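Local coordinates for periplasmic solute binding protein (Pectobacterium atrosepticum, PDB 4RY1) that probably binds a sugar or related solute in the periplasm and delivers it to an ABC-type transporter for uptake, at residues L69-N83 / K100-P112. Sequence-based numbering, arbitrary orientation. Where two conformers were deposited one is given.
Sequences LPQFSRNGDGFYDLN and KTADVKGKLQGLP
A two-residue beta hairpin packs here against helix 69-74 and the loop that follows it, on one lobe of the protein, with Leu-82 meeting Leu-108 at the loop and Ser-73 meeting Val-104 at the helix. The loop grips the second hairpin strand through Asp-81 and Leu-82. Leu-82 N donates to Leu-108 O in a nearly straight bond (171°), in the carbonyl plane. Leu-108 N returns a bond to Asp-81 OD1 at 3.0 Å. With CG anti to the backbone N (chi1 -180°), the Asp-81 carboxylate lies over CB and CG of Lys-107, and OD1 also takes Asn-83 N at 3.1 Å, closing an Asx turn. The two N-H groups reach OD1 from opposite faces of the carboxylate, which should hold its rotation. A water bridges Tyr-80 O and Gln-109 O, giving both carbonyls a donor.

Apolar side chains pack beside these bonds. Leu-82 CB meets Leu-108 CD2, and its CD1 presses on the Gly-110 to Leu-111 peptide, 3.5 Å from Leu-111 N; Met-306 of helix 299-310 touches both Leu-82 and Leu-111. Leu-69 CD2 lies 3.7 Å from Gln-109 CB, while its CD1 branch rests on Ala-102. Val-104 directs CG2 at Ser-73 CB (4.0 Å), with CG1 beside Arg-74, whose guanidinium forms a salt bridge with Glu-190. A polar element sits among them toward the helix: the Gln-109 side chain, bent at chi2 (-57°), brings its amide between Ser-73 and Phe-79 N.

The type I' turn from Val-104 to Lys-107 is characteristic of a tight two-residue beta hairpin. Its second strand runs on into the mixed sheet of this periplasmic binding protein fold, and helix 69-74 and its loop flank it.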
# COMPACT_ATOMS: atom_id res chain seq x y z
N LEU A 69 -8.05 8.74 -6.20
CA LEU A 69 -8.90 9.92 -6.03
C LEU A 69 -8.53 11.08 -6.97
O LEU A 69 -9.42 11.80 -7.43
CB LEU A 69 -8.99 10.37 -4.57
CG LEU A 69 -9.76 9.43 -3.65
CD1 LEU A 69 -9.78 10.01 -2.24
CD2 LEU A 69 -11.18 9.20 -4.14
N PRO A 70 -7.22 11.29 -7.27
CA PRO A 70 -6.97 12.35 -8.29
C PRO A 70 -7.67 12.11 -9.64
O PRO A 70 -8.32 13.00 -10.17
CB PRO A 70 -5.45 12.38 -8.39
CG PRO A 70 -5.03 11.97 -7.01
CD PRO A 70 -5.97 10.85 -6.64
N GLN A 71 -7.59 10.89 -10.13
CA GLN A 71 -8.23 10.52 -11.40
C GLN A 71 -9.74 10.70 -11.35
O GLN A 71 -10.34 11.30 -12.24
CB GLN A 71 -7.90 9.07 -11.78
CG GLN A 71 -8.70 8.59 -12.98
CD GLN A 71 -8.35 7.18 -13.46
OE1 GLN A 71 -7.40 6.53 -12.98
NE2 GLN A 71 -9.14 6.70 -14.44
N PHE A 72 -10.36 10.13 -10.32
CA PHE A 72 -11.82 10.07 -10.28
C PHE A 72 -12.51 11.27 -9.66
O PHE A 72 -13.71 11.52 -9.93
CB PHE A 72 -12.25 8.78 -9.56
CG PHE A 72 -11.93 7.52 -10.33
CD1 PHE A 72 -12.32 7.38 -11.65
CD2 PHE A 72 -11.23 6.48 -9.73
CE1 PHE A 72 -12.02 6.23 -12.36
CE2 PHE A 72 -10.94 5.32 -10.41
CZ PHE A 72 -11.33 5.20 -11.75
N SER A 73 -11.81 11.98 -8.77
CA SER A 73 -12.42 13.05 -7.98
C SER A 73 -11.80 14.44 -8.16
O SER A 73 -12.52 15.40 -8.34
CB SER A 73 -12.41 12.68 -6.49
OG SER A 73 -13.11 11.46 -6.26
N ARG A 74 -10.48 14.56 -8.07
CA ARG A 74 -9.86 15.87 -8.29
C ARG A 74 -10.05 16.32 -9.73
O ARG A 74 -10.38 17.47 -10.01
CB ARG A 74 -8.38 15.84 -7.97
CG ARG A 74 -8.06 15.49 -6.54
CD ARG A 74 -6.61 15.81 -6.24
NE ARG A 74 -6.20 15.27 -4.95
CZ ARG A 74 -5.08 15.61 -4.32
NH1 ARG A 74 -4.26 16.52 -4.84
NH2 ARG A 74 -4.77 15.03 -3.16
N ASN A 75 -9.89 15.36 -10.62
CA ASN A 75 -9.92 15.56 -12.07
C ASN A 75 -11.03 14.81 -12.80
O ASN A 75 -10.97 14.60 -14.01
CB ASN A 75 -8.54 15.27 -12.61
CG ASN A 75 -7.51 16.11 -11.89
OD1 ASN A 75 -7.68 17.32 -11.73
ND2 ASN A 75 -6.47 15.50 -11.44
N GLY A 76 -12.05 14.45 -12.04
CA GLY A 76 -13.22 13.76 -12.55
C GLY A 76 -14.49 14.23 -11.88
O GLY A 76 -14.51 15.26 -11.24
N ASP A 77 -15.56 13.45 -12.05
CA ASP A 77 -16.89 13.80 -11.57
C ASP A 77 -17.03 13.64 -10.06
O ASP A 77 -17.95 14.18 -9.47
CB ASP A 77 -17.96 12.91 -12.20
CG ASP A 77 -18.07 13.07 -13.70
OD1 ASP A 77 -17.75 14.16 -14.23
OD2 ASP A 77 -18.52 12.11 -14.37
N GLY A 78 -16.14 12.86 -9.45
CA GLY A 78 -16.26 12.56 -8.04
C GLY A 78 -17.28 11.48 -7.76
O GLY A 78 -18.03 11.03 -8.63
N PHE A 79 -17.26 11.08 -6.51
CA PHE A 79 -18.17 10.09 -5.99
C PHE A 79 -19.29 10.76 -5.20
O PHE A 79 -19.29 11.99 -4.96
CB PHE A 79 -17.38 9.07 -5.17
CG PHE A 79 -16.41 8.27 -5.99
CD1 PHE A 79 -16.85 7.39 -6.98
CD2 PHE A 79 -15.04 8.44 -5.85
CE1 PHE A 79 -15.97 6.67 -7.75
CE2 PHE A 79 -14.15 7.70 -6.63
CZ PHE A 79 -14.62 6.81 -7.58
N TYR A 80 -20.27 9.95 -4.79
CA TYR A 80 -21.29 10.45 -3.89
C TYR A 80 -20.65 10.97 -2.60
O TYR A 80 -19.81 10.29 -1.99
CB TYR A 80 -22.30 9.35 -3.61
CG TYR A 80 -23.42 9.73 -2.68
CD1 TYR A 80 -24.63 10.20 -3.18
CD2 TYR A 80 -23.31 9.54 -1.30
CE1 TYR A 80 -25.69 10.51 -2.34
CE2 TYR A 80 -24.35 9.87 -0.46
CZ TYR A 80 -25.54 10.34 -0.98
OH TYR A 80 -26.56 10.61 -0.10
N ASP A 81 -21.06 12.16 -2.18
CA ASP A 81 -20.49 12.79 -0.99
C ASP A 81 -20.98 12.09 0.28
O ASP A 81 -22.13 12.25 0.71
CB ASP A 81 -20.88 14.26 -0.97
CG ASP A 81 -20.33 15.01 0.22
OD1 ASP A 81 -19.58 14.45 1.05
OD2 ASP A 81 -20.71 16.21 0.33
N LEU A 82 -20.07 11.33 0.90
CA LEU A 82 -20.43 10.53 2.08
C LEU A 82 -20.83 11.35 3.31
O LEU A 82 -21.48 10.82 4.21
CB LEU A 82 -19.31 9.58 2.46
CG LEU A 82 -18.91 8.55 1.40
CD1 LEU A 82 -17.84 7.65 1.97
CD2 LEU A 82 -20.07 7.70 0.93
N ASN A 83 -20.49 12.64 3.34
CA ASN A 83 -21.00 13.50 4.41
C ASN A 83 -22.53 13.56 4.40
O ASN A 83 -23.12 13.83 5.44
CB ASN A 83 -20.41 14.93 4.36
CG ASN A 83 -18.90 14.97 4.56
OD1 ASN A 83 -18.17 15.74 3.87
ND2 ASN A 83 -18.43 14.22 5.51
N LYS A 100 -10.02 12.86 6.66
CA LYS A 100 -9.41 13.97 5.93
C LYS A 100 -8.70 13.47 4.66
O LYS A 100 -8.76 14.15 3.62
CB LYS A 100 -8.47 14.76 6.84
CG LYS A 100 -7.77 15.95 6.19
CD LYS A 100 -8.71 17.09 5.81
CE LYS A 100 -7.96 18.42 5.82
NZ LYS A 100 -8.78 19.58 5.37
N THR A 101 -8.09 12.28 4.72
CA THR A 101 -7.33 11.73 3.58
C THR A 101 -8.20 11.55 2.33
O THR A 101 -7.69 11.50 1.23
CB THR A 101 -6.68 10.33 3.86
OG1 THR A 101 -7.68 9.32 3.99
CG2 THR A 101 -5.80 10.34 5.11
N ALA A 102 -9.50 11.40 2.53
CA ALA A 102 -10.43 11.11 1.42
C ALA A 102 -11.33 12.28 1.04
O ALA A 102 -12.24 12.14 0.21
CB ALA A 102 -11.28 9.88 1.74
N ASP A 103 -11.06 13.44 1.63
CA ASP A 103 -11.80 14.66 1.31
C ASP A 103 -11.24 15.26 0.03
O ASP A 103 -10.05 15.31 -0.16
CB ASP A 103 -11.66 15.71 2.41
CG ASP A 103 -12.42 16.96 2.11
OD1 ASP A 103 -13.65 16.91 2.24
OD2 ASP A 103 -11.81 17.97 1.70
N VAL A 104 -12.15 15.71 -0.83
CA VAL A 104 -11.80 16.56 -1.98
C VAL A 104 -12.74 17.75 -1.94
O VAL A 104 -13.95 17.61 -2.11
CB VAL A 104 -11.87 15.85 -3.35
CG1 VAL A 104 -11.58 16.82 -4.50
CG2 VAL A 104 -10.89 14.68 -3.40
N LYS A 105 -12.15 18.92 -1.71
CA LYS A 105 -12.89 20.19 -1.68
C LYS A 105 -14.11 20.16 -0.77
O LYS A 105 -15.16 20.72 -1.09
CB LYS A 105 -13.26 20.60 -3.09
CG LYS A 105 -12.01 20.88 -3.90
CD LYS A 105 -12.27 21.94 -4.95
CE LYS A 105 -12.45 21.33 -6.32
NZ LYS A 105 -11.09 21.14 -6.92
N GLY A 106 -13.96 19.51 0.38
CA GLY A 106 -15.03 19.47 1.37
C GLY A 106 -15.99 18.29 1.27
O GLY A 106 -16.76 18.07 2.19
N LYS A 107 -15.92 17.54 0.16
CA LYS A 107 -16.81 16.40 -0.07
C LYS A 107 -16.05 15.10 0.18
O LYS A 107 -14.97 14.89 -0.36
CB LYS A 107 -17.31 16.42 -1.49
CG LYS A 107 -18.11 17.68 -1.80
CD LYS A 107 -18.85 17.58 -3.10
CE LYS A 107 -19.70 18.83 -3.36
NZ LYS A 107 -18.86 19.95 -3.84
N LEU A 108 -16.61 14.25 1.03
CA LEU A 108 -15.94 13.00 1.41
C LEU A 108 -16.12 11.95 0.33
O LEU A 108 -17.23 11.50 0.07
CB LEU A 108 -16.46 12.51 2.76
CG LEU A 108 -15.80 11.24 3.30
CD1 LEU A 108 -14.30 11.41 3.49
CD2 LEU A 108 -16.45 10.83 4.61
N GLN A 109 -15.03 11.57 -0.33
CA GLN A 109 -15.09 10.74 -1.53
C GLN A 109 -15.17 9.24 -1.25
O GLN A 109 -15.57 8.47 -2.12
CB GLN A 109 -13.87 11.01 -2.42
CG GLN A 109 -13.74 12.46 -2.88
CD GLN A 109 -14.98 12.91 -3.62
OE1 GLN A 109 -15.70 13.84 -3.19
NE2 GLN A 109 -15.25 12.25 -4.71
N GLY A 110 -14.73 8.83 -0.07
CA GLY A 110 -14.65 7.42 0.27
C GLY A 110 -14.40 7.27 1.76
O GLY A 110 -13.94 8.19 2.40
N LEU A 111 -14.72 6.09 2.28
CA LEU A 111 -14.57 5.82 3.70
C LEU A 111 -13.38 4.84 3.86
O LEU A 111 -13.43 3.71 3.35
CB LEU A 111 -15.82 5.19 4.27
CG LEU A 111 -15.88 4.90 5.76
CD1 LEU A 111 -15.49 6.12 6.60
CD2 LEU A 111 -17.29 4.41 6.10
N PRO A 112 -12.29 5.25 4.51
CA PRO A 112 -11.20 4.31 4.69
C PRO A 112 -11.60 3.04 5.40
O PRO A 112 -12.24 3.08 6.44
CB PRO A 112 -10.18 5.10 5.50
CG PRO A 112 -10.43 6.50 5.06
CD PRO A 112 -11.92 6.60 4.97
O HOH W 1 -12.41 18.40 -7.78
O HOH W 2 -18.32 7.93 -1.92
O HOH W 3 -19.77 17.76 2.25